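Local coordinates for protein alpha-glucosidase YIHQ (Escherichia coli, PDB 5AEG) that hydrolyses sulfoquinovosyl diacylglycerides and simple sulfoquinovosides such as sulfoquinovosyl glycerol, releasing sulfoquinovose for use as a source of carbon and sulfur, at residues Ser19-Phe24 and Ile29-Lys34; Gln153-Asn158 and Gly507-Phe512; Thr274-Gly279 and Glu326-Leu331; Glu408-Asp413 and Val420-Met425; Val576-Lys581 and Val586-Phe591. All coordinates share one frame; numbering follows the deposited sequence.

In the fold
Contacts 1 and 5 are largely buried, contacts 2, 3 and 4 only partly so. Contact 1 is a peripheral hairpin, its centre about 34 Å from that of the chain, and depends on backbone hydrogen bonds; contact 5, its centre about 15 Å from the centre of the chain, is side-chain packing between helix 569-582 and the residues leading into and along strand 587-588. Contacts 3 and 4 both belong to the TIM barrel: a salt bridge at the barrel's rim in one, a loop folded onto its own helix near the active site in the other. Contact 2 brings the N-terminal domain to the barrel through calcium, and its nearest atoms come within about 6 Å of those of contact 4.

Contact 1. Residues Ser19-Phe24 and Ile29-Lys34; sequences SFTLHF and ILTHSK
Leu22 and Leu30 lie side by side and point the same way, Leu22 CD2 3.9 Å from Leu30 CD1. On the same face of the hairpin, Phe20 takes His32 CB over one side of its ring, 3.8 Å from the centroid and offset toward the rim. Phe20 CG sits between the backbone N and the carbonyl carbon (chi1 73°), while His32 CG is anti to its N (chi1 174°); the two rings end near parallel, 22° apart, but slid so far that they hardly overlap. The buried His32 imidazole is satisfied through NE2 by Thr68 O. The other face pairs Thr21 with Thr31, methyl to methyl, CG2 to CG2 3.7 Å.

Antiparallel backbone bonds frame these pairs: Phe20 N to His32 O at 2.9 Å, its return from His32 N, and Leu22 N to Leu30 O. Leu22 O then receives Ile29 N at 2.9 Å and, weakly, Leu30 N at 3.3 Å, which makes a classic beta bulge. At the polar edge, Ser33 OG is bonded to Asn36 N.

Strand 20-24 is the middle of a three-stranded antiparallel sheet, with strand 9-12 beyond it; Phe20 reaches Ile81 and Phe83 of strand 79-85, and Phe24 and Ile29 reach Phe226 of strand 221-228.

Contact 2. Residues Gln153-Asn158 and Gly507-Phe512; sequences QGVGRN and GYTTLF. With CA (calcium ion), chain D.
Val155 and Thr509 meet methyl to methyl, CG1 of the valine 4.1 Å from CG2 of the threonine, the two side chains crossing at a slant. The same Val155 CG1 stands at the edge of the Phe512 ring, 4.4 Å from CE2. The polar link between the loops is indirect: water 1 binds the calcium ion at 2.4 Å and is hydrogen-bonded to Thr509 OG1 at 2.7 Å. Gly154 O is another calcium ligand, at 2.4 Å. With Thr509 CG2 anti to the backbone N (chi1 -56° for OG1), the hydroxyl is turned to the water and the methyl to Val155. Gln153, Asp472 and Asp481 belong to the same calcium site, and Asp472 is the inferred proton donor. Further out, Arg157 NE donates to Gln153 O at 2.9 Å, its partner lying in the guanidinium plane.

Loop 153-158 of the N-terminal galactose mutarotase-like domain, before helix 162-169, thus meets a TIM-barrel loop between strand 501-505 and helix 518-528, with Val155 and Phe512 both touching Ala167 of helix 162-169.

Contact 3. Residues Thr274-Gly279 and Glu326-Leu331; sequences TMRNAG and EGVQFL
At the rim of the TIM barrel, where helix 265-277 ends beside the turn leading from helix 316-325 into strand 329-334, Arg276 and Glu326 form a salt bridge. Arg276 NH1 gives Glu326 OE1 a nearly straight bond of 2.7 Å, 173° at the hydrogen. The carboxylate oxygen lies in the guanidinium plane, yet it is itself met from above the carboxylate plane, since the two flat groups are 55° apart. Arg276 NH2 adds a weak second bond to the same OE1 at 3.4 Å. The bend of the arginine at chi3 (-41°) carries the guanidinium across to the glutamate, and NH1 also stands 4.2 Å from Val328 CG2.

Each helix closes in a Schellman motif, with Gly279 and Gly327 at positive phi; Gly279 N donates to Arg276 O at 3.1 Å.

Arg276 NH2 also forms a salt bridge with Asp273, so two acids share one guanidinium. Glu326 OE1 gathers NH1, weakly NH2, and a proton from water 2, which probably favours the ionised carboxylate.

Contact 4. Residues Glu408-Asp413 and Val420-Met425; sequences EYLPTD and VSAEIM
Leu410 and Thr412 bring the loop that follows barrel strand 401-404 back against the start of helix 422-444, a beta-alpha connection of the TIM barrel. The loop begins at Glu408, probably an active-site residue, as in related enzymes, whose OE2 is salt-bridged to Arg455.

Leu410 is the first to reach the helix. Its CG is anti to the backbone N (chi1 179°), and the side chain lies at a slant across Met425, its CD2 3.9 Å from Met425 CB. The same Leu410 CD2 is 4.2 Å from Ala422 CB, while Leu410 O accepts a bond from His426 ND1. Pro411 contributes its carbonyl rather than its ring: Pro411 O and Thr412 O each lie 3.6 Å from Ala422 CB, so the methyl rests on two successive peptide oxygens. Beyond them Thr412 CG2 comes near Ala422 O and the CG of Glu423, on the flank that also meets Ile48 of strand 39-49.

The helix is opened by Ser421 at its N-cap, its OG accepting from Glu423 N, while Ser421 O takes both Ile424 N and Met425 N. No direct hydrogen bond joins the two segments; instead water 3 donates to Thr412 O at 3.0 Å and to Glu423 OE2 at 3.0 Å.

Contact 5. Residues Val576-Lys581 and Val586-Phe591; sequences VALNAK and VMRPLF
Val576 and Val586 supply the apolar part, crossing obliquely with Val576 CG2 3.9 Å from Val586 CG2. The rotation of Val586, with CG2 anti to the carbonyl carbon and beside the backbone N, is what turns that methyl to the helix. It also lies 4.1 Å from Val576 CA and 4.3 Å from Asn579 CB, so it sits against one turn of the helix, between a backbone carbon and the next-turn side chain. Asn579 joins in with its CB alone; its amide ND2 is bonded to Gln246 OE1.

The packing lies between helix 569-582 and the residues leading into and along strand 587-588, the first strand of the six-stranded antiparallel sheet in the C-terminal domain of the GH31 fold. The two elements are consecutive, with a short turn between them, and Val586 and Arg588 make backbone bonds to Gly610 and Leu608 on the neighbouring strand's side.

Mixed polar and apolar contact comes from Arg588, whose chain runs out extended (chi3 -167°) until NH2 lies 4.4 Å from Leu578 CD1. The leucine methyl meets the guanidinium at its edge, near the plane. No hydrogen bond crosses the contact: Arg588 NE goes to Pro585 O and NH1 to His593 NE2, which hold the flat group in place.

Contact 1. Residues Ser19-Phe24 and Ile29-Lys34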
# COMPACT_ATOMS: atom_id res chain seq x y z
N SER A 19 -41.31 -3.31 -3.08
CA SER A 19 -40.21 -2.38 -2.81
C SER A 19 -39.78 -2.16 -1.31
O SER A 19 -40.57 -2.28 -0.39
CB SER A 19 -40.52 -1.05 -3.47
OG SER A 19 -41.13 -0.24 -2.52
N PHE A 20 -38.50 -1.85 -1.09
CA PHE A 20 -37.97 -1.51 0.26
C PHE A 20 -36.82 -0.48 0.25
O PHE A 20 -36.24 -0.22 -0.83
CB PHE A 20 -37.62 -2.75 1.08
CG PHE A 20 -36.37 -3.49 0.66
CD1 PHE A 20 -35.11 -3.03 1.02
CD2 PHE A 20 -36.46 -4.70 -0.02
CE1 PHE A 20 -33.96 -3.72 0.68
CE2 PHE A 20 -35.31 -5.39 -0.38
CZ PHE A 20 -34.06 -4.90 -0.03
N THR A 21 -36.51 0.09 1.44
CA THR A 21 -35.36 1.01 1.65
C THR A 21 -34.76 0.69 2.97
O THR A 21 -35.46 0.17 3.85
CB THR A 21 -35.67 2.52 1.55
OG1 THR A 21 -36.64 2.91 2.52
CG2 THR A 21 -36.09 2.91 0.17
N LEU A 22 -33.44 0.85 3.09
CA LEU A 22 -32.78 0.64 4.33
C LEU A 22 -31.92 1.92 4.51
O LEU A 22 -31.07 2.23 3.61
CB LEU A 22 -31.91 -0.58 4.30
CG LEU A 22 -30.94 -0.74 5.49
CD1 LEU A 22 -31.65 -1.01 6.82
CD2 LEU A 22 -29.95 -1.84 5.20
N HIS A 23 -32.14 2.63 5.62
CA HIS A 23 -31.33 3.77 6.00
C HIS A 23 -30.56 3.29 7.21
O HIS A 23 -31.02 2.45 7.98
CB HIS A 23 -32.16 5.03 6.38
CG HIS A 23 -32.78 5.76 5.23
ND1 HIS A 23 -33.94 5.35 4.62
CD2 HIS A 23 -32.41 6.89 4.60
CE1 HIS A 23 -34.27 6.20 3.66
NE2 HIS A 23 -33.33 7.15 3.63
N PHE A 24 -29.35 3.82 7.40
CA PHE A 24 -28.49 3.45 8.53
C PHE A 24 -27.93 4.83 9.00
O PHE A 24 -27.31 5.58 8.20
CB PHE A 24 -27.36 2.51 8.04
CG PHE A 24 -26.25 2.29 9.02
CD1 PHE A 24 -26.51 1.81 10.26
CD2 PHE A 24 -24.91 2.55 8.67
CE1 PHE A 24 -25.51 1.60 11.18
CE2 PHE A 24 -23.91 2.33 9.58
CZ PHE A 24 -24.21 1.87 10.85
N ILE A 29 -28.75 3.36 2.30
CA ILE A 29 -27.81 2.26 1.94
C ILE A 29 -28.33 1.36 0.81
O ILE A 29 -27.58 1.12 -0.16
CB ILE A 29 -27.40 1.43 3.18
CG1 ILE A 29 -26.64 2.26 4.24
CG2 ILE A 29 -26.48 0.27 2.83
CD1 ILE A 29 -25.34 2.98 3.84
N LEU A 30 -29.61 0.89 0.91
CA LEU A 30 -30.23 0.02 -0.11
C LEU A 30 -31.62 0.51 -0.49
O LEU A 30 -32.38 0.97 0.39
CB LEU A 30 -30.42 -1.39 0.44
CG LEU A 30 -29.25 -2.15 1.02
CD1 LEU A 30 -29.69 -3.45 1.69
CD2 LEU A 30 -28.25 -2.48 -0.10
N THR A 31 -31.93 0.50 -1.79
CA THR A 31 -33.29 0.63 -2.28
C THR A 31 -33.48 -0.45 -3.31
O THR A 31 -32.57 -0.76 -4.05
CB THR A 31 -33.53 1.88 -3.07
OG1 THR A 31 -32.59 1.88 -4.14
CG2 THR A 31 -33.26 3.04 -2.25
N HIS A 32 -34.67 -1.03 -3.34
CA HIS A 32 -35.01 -2.20 -4.17
C HIS A 32 -36.46 -2.10 -4.57
O HIS A 32 -37.31 -1.92 -3.71
CB HIS A 32 -34.88 -3.48 -3.36
CG HIS A 32 -35.33 -4.71 -4.09
ND1 HIS A 32 -34.50 -5.42 -4.94
CD2 HIS A 32 -36.51 -5.37 -4.10
CE1 HIS A 32 -35.15 -6.45 -5.46
NE2 HIS A 32 -36.37 -6.45 -4.96
N SER A 33 -36.75 -2.26 -5.83
CA SER A 33 -38.10 -2.63 -6.23
C SER A 33 -37.99 -3.65 -7.33
O SER A 33 -36.85 -3.94 -7.83
CB SER A 33 -38.83 -1.41 -6.77
OG SER A 33 -38.15 -0.95 -7.93
N LYS A 34 -39.15 -4.19 -7.72
CA LYS A 34 -39.24 -5.14 -8.85
C LYS A 34 -38.65 -4.51 -10.05
O LYS A 34 -37.90 -5.13 -10.75
CB LYS A 34 -40.68 -5.57 -9.16
CG LYS A 34 -41.01 -7.01 -8.78
CD LYS A 34 -41.83 -7.71 -9.88
CE LYS A 34 -42.50 -9.01 -9.40
NZ LYS A 34 -42.15 -10.26 -10.14

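Contact 2. Residues Gln153-Asn158 and Gly507-Phe512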
# COMPACT_ATOMS: atom_id res chain seq x y z
N GLN A 153 2.21 -3.90 -10.11
CA GLN A 153 1.57 -2.61 -10.16
C GLN A 153 1.58 -1.92 -11.57
O GLN A 153 0.82 -0.99 -11.83
CB GLN A 153 2.35 -1.77 -9.12
CG GLN A 153 1.72 -0.41 -8.79
CD GLN A 153 2.56 0.72 -9.28
OE1 GLN A 153 3.47 0.53 -10.07
NE2 GLN A 153 2.27 1.90 -8.79
N GLY A 154 2.42 -2.43 -12.48
CA GLY A 154 2.49 -1.93 -13.81
C GLY A 154 3.73 -1.09 -14.03
O GLY A 154 4.25 -0.49 -13.10
N VAL A 155 4.22 -1.02 -15.27
CA VAL A 155 5.34 -0.11 -15.62
C VAL A 155 4.77 0.86 -16.62
O VAL A 155 4.47 0.52 -17.81
CB VAL A 155 6.49 -0.95 -16.24
CG1 VAL A 155 7.57 -0.06 -16.84
CG2 VAL A 155 6.96 -2.03 -15.25
N GLY A 156 4.60 2.11 -16.21
CA GLY A 156 3.90 3.11 -17.01
C GLY A 156 2.44 3.33 -16.59
O GLY A 156 2.02 4.45 -16.36
N ARG A 157 1.64 2.26 -16.58
CA ARG A 157 0.25 2.27 -16.03
C ARG A 157 -0.76 3.10 -16.79
O ARG A 157 -1.82 3.42 -16.27
CB ARG A 157 0.29 2.66 -14.57
CG ARG A 157 1.23 1.80 -13.72
CD ARG A 157 1.33 2.16 -12.25
NE ARG A 157 0.01 1.76 -11.59
CZ ARG A 157 -1.02 2.56 -11.44
NH1 ARG A 157 -0.92 3.81 -11.76
NH2 ARG A 157 -2.18 2.12 -10.93
N ASN A 158 -0.47 3.51 -18.04
CA ASN A 158 -1.39 4.41 -18.78
C ASN A 158 -1.30 4.02 -20.24
O ASN A 158 -0.22 4.16 -20.85
CB ASN A 158 -1.03 5.88 -18.52
CG ASN A 158 -1.97 6.86 -19.19
OD1 ASN A 158 -2.41 6.65 -20.33
ND2 ASN A 158 -2.27 7.93 -18.52
N GLY A 507 12.90 6.79 -7.08
CA GLY A 507 12.12 5.73 -7.83
C GLY A 507 13.00 4.52 -8.09
O GLY A 507 14.14 4.43 -7.56
N TYR A 508 12.48 3.59 -8.87
CA TYR A 508 13.07 2.26 -8.97
C TYR A 508 13.28 1.78 -10.45
O TYR A 508 14.40 1.38 -10.87
CB TYR A 508 12.23 1.28 -8.22
CG TYR A 508 12.68 -0.17 -8.43
CD1 TYR A 508 13.79 -0.68 -7.74
CD2 TYR A 508 12.01 -1.00 -9.31
CE1 TYR A 508 14.21 -2.00 -7.92
CE2 TYR A 508 12.42 -2.31 -9.49
CZ TYR A 508 13.52 -2.79 -8.79
OH TYR A 508 13.96 -4.07 -8.96
N THR A 509 12.20 1.73 -11.20
CA THR A 509 12.12 0.97 -12.45
C THR A 509 12.90 1.67 -13.55
O THR A 509 12.60 2.80 -13.96
CB THR A 509 10.68 0.74 -12.92
OG1 THR A 509 9.90 0.08 -11.91
CG2 THR A 509 10.69 -0.09 -14.20
N THR A 510 13.94 0.98 -14.00
CA THR A 510 14.93 1.53 -14.87
C THR A 510 14.96 0.58 -16.12
O THR A 510 15.71 -0.38 -16.16
CB THR A 510 16.27 1.52 -14.15
OG1 THR A 510 16.17 2.07 -12.83
CG2 THR A 510 17.29 2.27 -14.92
N LEU A 511 14.13 0.84 -17.09
CA LEU A 511 13.91 -0.01 -18.25
C LEU A 511 13.60 0.87 -19.41
O LEU A 511 13.29 2.04 -19.22
CB LEU A 511 12.68 -0.88 -18.02
CG LEU A 511 12.76 -1.92 -16.94
CD1 LEU A 511 11.38 -2.60 -16.79
CD2 LEU A 511 13.88 -2.96 -17.12
N PHE A 512 13.75 0.34 -20.63
CA PHE A 512 13.34 1.05 -21.84
C PHE A 512 13.99 2.40 -21.95
O PHE A 512 13.32 3.39 -22.28
CB PHE A 512 11.79 1.17 -21.93
CG PHE A 512 11.09 -0.12 -21.74
CD1 PHE A 512 11.34 -1.19 -22.60
CD2 PHE A 512 10.18 -0.30 -20.71
CE1 PHE A 512 10.72 -2.42 -22.42
CE2 PHE A 512 9.58 -1.53 -20.52
CZ PHE A 512 9.81 -2.58 -21.38
CA CA D . 5.34 0.87 -11.46
O HOH W 1 7.46 1.05 -12.53

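Contact 3. Residues Thr274-Gly279 and Glu326-Leu331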
# COMPACT_ATOMS: atom_id res chain seq x y z
N THR A 274 31.64 8.52 3.26
CA THR A 274 31.53 9.66 2.40
C THR A 274 30.32 10.57 2.76
O THR A 274 30.45 11.81 2.78
CB THR A 274 31.37 9.19 0.95
OG1 THR A 274 32.57 8.51 0.56
CG2 THR A 274 31.06 10.32 -0.01
N MET A 275 29.19 9.93 3.01
CA MET A 275 27.96 10.70 3.36
C MET A 275 28.09 11.33 4.74
O MET A 275 27.80 12.54 4.89
CB MET A 275 26.74 9.81 3.29
CG MET A 275 26.46 9.32 1.84
SD MET A 275 26.29 10.52 0.55
CE MET A 275 24.54 10.93 0.69
N ARG A 276 28.46 10.51 5.72
CA ARG A 276 28.57 10.99 7.12
C ARG A 276 29.61 12.12 7.20
O ARG A 276 29.35 13.12 7.90
CB ARG A 276 28.96 9.89 8.06
CG ARG A 276 27.82 9.11 8.63
CD ARG A 276 28.31 8.21 9.73
NE ARG A 276 29.63 7.53 9.44
CZ ARG A 276 30.07 6.44 10.08
NH1 ARG A 276 29.35 5.92 11.08
NH2 ARG A 276 31.22 5.86 9.74
N ASN A 277 30.73 12.00 6.49
CA ASN A 277 31.77 13.02 6.58
C ASN A 277 31.46 14.30 5.86
O ASN A 277 32.09 15.28 6.13
CB ASN A 277 33.15 12.52 6.09
CG ASN A 277 33.69 11.38 6.90
OD1 ASN A 277 33.26 11.07 8.01
ND2 ASN A 277 34.62 10.70 6.32
N ALA A 278 30.50 14.29 4.96
CA ALA A 278 29.97 15.48 4.34
C ALA A 278 28.81 16.06 5.10
O ALA A 278 28.22 16.99 4.64
CB ALA A 278 29.52 15.18 2.91
N GLY A 279 28.44 15.56 6.25
CA GLY A 279 27.34 16.24 7.01
C GLY A 279 25.96 15.59 6.80
O GLY A 279 24.96 16.08 7.32
N GLU A 326 27.92 3.30 16.25
CA GLU A 326 27.95 4.64 15.66
C GLU A 326 26.55 5.18 15.27
O GLU A 326 26.46 6.15 14.50
CB GLU A 326 28.80 4.56 14.40
CG GLU A 326 30.23 4.09 14.65
CD GLU A 326 30.99 3.80 13.37
OE1 GLU A 326 30.38 3.73 12.24
OE2 GLU A 326 32.21 3.56 13.51
N GLY A 327 25.48 4.56 15.71
CA GLY A 327 24.13 5.05 15.36
C GLY A 327 23.61 4.67 13.95
O GLY A 327 22.81 5.39 13.36
N VAL A 328 24.04 3.52 13.41
CA VAL A 328 23.68 3.05 12.05
C VAL A 328 23.16 1.65 12.20
O VAL A 328 23.84 0.71 12.69
CB VAL A 328 24.88 3.09 11.10
CG1 VAL A 328 24.58 2.60 9.71
CG2 VAL A 328 25.45 4.50 11.04
N GLN A 329 21.92 1.50 11.76
CA GLN A 329 21.26 0.18 11.70
C GLN A 329 21.53 -0.50 10.36
O GLN A 329 21.85 0.17 9.35
CB GLN A 329 19.76 0.40 11.87
CG GLN A 329 19.34 0.83 13.27
CD GLN A 329 19.51 -0.30 14.29
OE1 GLN A 329 19.30 -1.44 14.00
NE2 GLN A 329 19.97 0.03 15.43
N PHE A 330 21.42 -1.84 10.34
CA PHE A 330 21.60 -2.59 9.11
C PHE A 330 20.27 -3.22 8.76
O PHE A 330 19.62 -3.88 9.61
CB PHE A 330 22.64 -3.74 9.23
CG PHE A 330 22.84 -4.47 7.96
CD1 PHE A 330 23.54 -3.88 6.93
CD2 PHE A 330 22.26 -5.70 7.75
CE1 PHE A 330 23.70 -4.54 5.72
CE2 PHE A 330 22.41 -6.35 6.53
CZ PHE A 330 23.11 -5.77 5.53
N LEU A 331 19.87 -3.02 7.53
CA LEU A 331 18.59 -3.56 7.04
C LEU A 331 18.78 -4.48 5.85
O LEU A 331 19.59 -4.22 4.95
CB LEU A 331 17.60 -2.44 6.69
CG LEU A 331 17.09 -1.52 7.78
CD1 LEU A 331 18.06 -0.40 8.06
CD2 LEU A 331 15.73 -0.91 7.40
O HOH W 2 32.00 2.74 10.67

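Contact 4. Residues Glu408-Asp413 and Val420-Met425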
# COMPACT_ATOMS: atom_id res chain seq x y z
N GLU A 408 2.18 -10.34 -3.77
CA GLU A 408 1.20 -10.07 -4.79
C GLU A 408 1.09 -11.17 -5.87
O GLU A 408 0.27 -11.09 -6.75
CB GLU A 408 1.41 -8.65 -5.43
CG GLU A 408 2.53 -8.57 -6.46
CD GLU A 408 3.94 -8.64 -5.86
OE1 GLU A 408 4.04 -8.52 -4.64
OE2 GLU A 408 4.95 -8.82 -6.64
N TYR A 409 1.96 -12.14 -5.81
CA TYR A 409 2.07 -13.12 -6.85
C TYR A 409 2.05 -14.52 -6.26
O TYR A 409 2.95 -15.29 -6.46
CB TYR A 409 3.29 -12.87 -7.81
CG TYR A 409 3.26 -13.85 -9.02
CD1 TYR A 409 2.01 -14.29 -9.58
CD2 TYR A 409 4.42 -14.39 -9.56
CE1 TYR A 409 1.94 -15.17 -10.63
CE2 TYR A 409 4.35 -15.32 -10.63
CZ TYR A 409 3.11 -15.69 -11.16
OH TYR A 409 3.01 -16.54 -12.24
N LEU A 410 1.01 -14.82 -5.51
CA LEU A 410 0.56 -16.25 -5.29
C LEU A 410 -0.11 -16.70 -6.61
O LEU A 410 -1.13 -16.14 -7.02
CB LEU A 410 -0.44 -16.41 -4.18
CG LEU A 410 -0.86 -17.90 -4.06
CD1 LEU A 410 0.28 -18.73 -3.41
CD2 LEU A 410 -2.16 -18.12 -3.35
N PRO A 411 0.49 -17.65 -7.35
CA PRO A 411 -0.11 -18.08 -8.62
C PRO A 411 -1.43 -18.73 -8.37
O PRO A 411 -1.65 -19.36 -7.31
CB PRO A 411 0.91 -19.12 -9.17
CG PRO A 411 2.21 -18.66 -8.62
CD PRO A 411 1.79 -18.36 -7.16
N THR A 412 -2.33 -18.52 -9.30
CA THR A 412 -3.70 -19.01 -9.11
C THR A 412 -3.93 -20.48 -9.44
O THR A 412 -5.05 -21.01 -9.24
CB THR A 412 -4.68 -18.15 -9.90
OG1 THR A 412 -4.09 -17.72 -11.14
CG2 THR A 412 -5.01 -16.94 -9.08
N ASP A 413 -2.89 -21.15 -9.86
CA ASP A 413 -2.89 -22.63 -10.07
C ASP A 413 -1.99 -23.34 -9.05
O ASP A 413 -1.55 -24.46 -9.32
CB ASP A 413 -2.54 -22.96 -11.52
CG ASP A 413 -1.20 -22.52 -11.92
OD1 ASP A 413 -0.54 -21.85 -11.11
OD2 ASP A 413 -0.80 -22.79 -13.06
N VAL A 420 -8.08 -24.24 0.62
CA VAL A 420 -8.83 -23.10 0.02
C VAL A 420 -8.34 -22.84 -1.37
O VAL A 420 -7.13 -22.86 -1.61
CB VAL A 420 -8.79 -21.83 0.89
CG1 VAL A 420 -9.59 -20.71 0.23
CG2 VAL A 420 -9.34 -22.13 2.30
N SER A 421 -9.22 -22.55 -2.30
CA SER A 421 -8.80 -22.29 -3.67
C SER A 421 -7.74 -21.10 -3.69
O SER A 421 -7.87 -20.15 -2.93
CB SER A 421 -9.96 -21.84 -4.55
OG SER A 421 -9.53 -21.47 -5.87
N ALA A 422 -6.73 -21.23 -4.54
CA ALA A 422 -5.78 -20.12 -4.79
C ALA A 422 -6.47 -18.93 -5.38
O ALA A 422 -5.99 -17.81 -5.22
CB ALA A 422 -4.65 -20.54 -5.69
N GLU A 423 -7.57 -19.14 -6.07
CA GLU A 423 -8.41 -17.98 -6.44
C GLU A 423 -8.93 -17.12 -5.32
O GLU A 423 -9.24 -15.94 -5.55
CB GLU A 423 -9.52 -18.37 -7.42
CG GLU A 423 -8.92 -18.84 -8.76
CD GLU A 423 -9.94 -19.30 -9.80
OE1 GLU A 423 -11.13 -19.01 -9.70
OE2 GLU A 423 -9.53 -19.88 -10.80
N ILE A 424 -9.12 -17.70 -4.15
CA ILE A 424 -9.48 -17.02 -2.95
C ILE A 424 -8.26 -16.64 -2.10
O ILE A 424 -8.23 -15.56 -1.44
CB ILE A 424 -10.47 -17.90 -2.09
CG1 ILE A 424 -11.78 -18.22 -2.89
CG2 ILE A 424 -10.76 -17.29 -0.72
CD1 ILE A 424 -12.68 -17.08 -3.21
N MET A 425 -7.27 -17.49 -2.02
CA MET A 425 -6.09 -17.15 -1.19
C MET A 425 -5.17 -16.06 -1.78
O MET A 425 -4.44 -15.42 -1.03
CB MET A 425 -5.25 -18.42 -0.93
CG MET A 425 -5.91 -19.44 0.05
SD MET A 425 -6.54 -18.76 1.59
CE MET A 425 -5.09 -18.03 2.24
O HOH W 3 -6.88 -20.90 -11.65

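Contact 5. Residues Val576-Lys581 and Val586-Phe591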
# COMPACT_ATOMS: atom_id res chain seq x y z
N VAL A 576 3.24 10.12 14.55
CA VAL A 576 3.28 8.63 14.54
C VAL A 576 2.58 8.02 15.78
O VAL A 576 1.95 6.99 15.70
CB VAL A 576 4.73 8.17 14.35
CG1 VAL A 576 4.91 6.70 14.66
CG2 VAL A 576 5.21 8.53 12.95
N ALA A 577 2.69 8.70 16.94
CA ALA A 577 2.02 8.24 18.16
C ALA A 577 0.48 8.34 18.01
O ALA A 577 -0.24 7.38 18.32
CB ALA A 577 2.57 9.03 19.40
N LEU A 578 -0.02 9.41 17.42
CA LEU A 578 -1.46 9.55 17.07
C LEU A 578 -1.99 8.50 16.08
O LEU A 578 -3.12 7.94 16.23
CB LEU A 578 -1.77 10.91 16.53
CG LEU A 578 -1.65 11.97 17.62
CD1 LEU A 578 -1.45 13.34 17.00
CD2 LEU A 578 -2.93 11.98 18.55
N ASN A 579 -1.14 8.18 15.10
CA ASN A 579 -1.46 7.08 14.23
C ASN A 579 -1.64 5.76 14.94
O ASN A 579 -2.58 5.03 14.66
CB ASN A 579 -0.36 6.90 13.12
CG ASN A 579 -0.77 5.89 12.09
OD1 ASN A 579 -1.75 6.10 11.32
ND2 ASN A 579 -0.05 4.82 12.02
N ALA A 580 -0.68 5.44 15.82
CA ALA A 580 -0.74 4.17 16.61
C ALA A 580 -1.96 4.14 17.59
O ALA A 580 -2.56 3.10 17.80
CB ALA A 580 0.54 3.98 17.39
N LYS A 581 -2.34 5.30 18.08
CA LYS A 581 -3.34 5.40 19.13
C LYS A 581 -4.73 5.42 18.54
O LYS A 581 -5.63 4.80 19.05
CB LYS A 581 -3.09 6.66 19.94
CG LYS A 581 -4.05 6.87 21.13
CD LYS A 581 -3.82 8.28 21.69
CE LYS A 581 -4.97 8.81 22.55
NZ LYS A 581 -4.92 8.10 23.84
N VAL A 586 -0.31 9.76 9.22
CA VAL A 586 0.77 10.76 9.23
C VAL A 586 0.69 11.68 8.04
O VAL A 586 0.82 12.89 8.19
CB VAL A 586 2.16 10.10 9.36
CG1 VAL A 586 3.24 11.17 9.41
CG2 VAL A 586 2.19 9.26 10.63
N MET A 587 0.42 11.14 6.84
CA MET A 587 0.19 11.98 5.71
C MET A 587 -1.31 11.96 5.47
O MET A 587 -1.90 10.91 5.30
CB MET A 587 0.96 11.44 4.47
CG MET A 587 2.43 11.52 4.63
SD MET A 587 3.41 10.48 3.46
CE MET A 587 3.07 11.25 1.91
N ARG A 588 -1.90 13.16 5.48
CA ARG A 588 -3.33 13.31 5.54
C ARG A 588 -3.94 14.02 4.36
O ARG A 588 -3.43 15.09 3.89
CB ARG A 588 -3.66 14.13 6.83
CG ARG A 588 -3.15 13.47 8.09
CD ARG A 588 -3.36 14.30 9.36
NE ARG A 588 -2.60 13.79 10.47
CZ ARG A 588 -2.56 14.35 11.69
NH1 ARG A 588 -3.27 15.45 11.98
NH2 ARG A 588 -1.79 13.85 12.65
N PRO A 589 -5.13 13.57 3.91
CA PRO A 589 -5.92 14.28 2.94
C PRO A 589 -6.33 15.64 3.57
O PRO A 589 -6.58 15.64 4.77
CB PRO A 589 -7.15 13.37 2.75
CG PRO A 589 -6.67 12.01 3.17
CD PRO A 589 -5.73 12.27 4.28
N LEU A 590 -6.31 16.71 2.81
CA LEU A 590 -6.61 18.07 3.40
C LEU A 590 -8.05 18.11 4.04
O LEU A 590 -8.26 18.83 5.04
CB LEU A 590 -6.51 19.14 2.41
CG LEU A 590 -5.12 19.82 2.29
CD1 LEU A 590 -3.98 18.92 1.80
CD2 LEU A 590 -5.19 21.05 1.43
N PHE A 591 -8.96 17.29 3.54
CA PHE A 591 -10.35 17.31 4.02
C PHE A 591 -10.46 16.68 5.39
O PHE A 591 -11.46 16.89 6.01
CB PHE A 591 -11.33 16.78 2.98
CG PHE A 591 -11.08 15.35 2.57
CD1 PHE A 591 -11.37 14.31 3.41
CD2 PHE A 591 -10.55 15.09 1.37
CE1 PHE A 591 -11.18 12.98 3.00
CE2 PHE A 591 -10.30 13.78 0.95
CZ PHE A 591 -10.65 12.74 1.75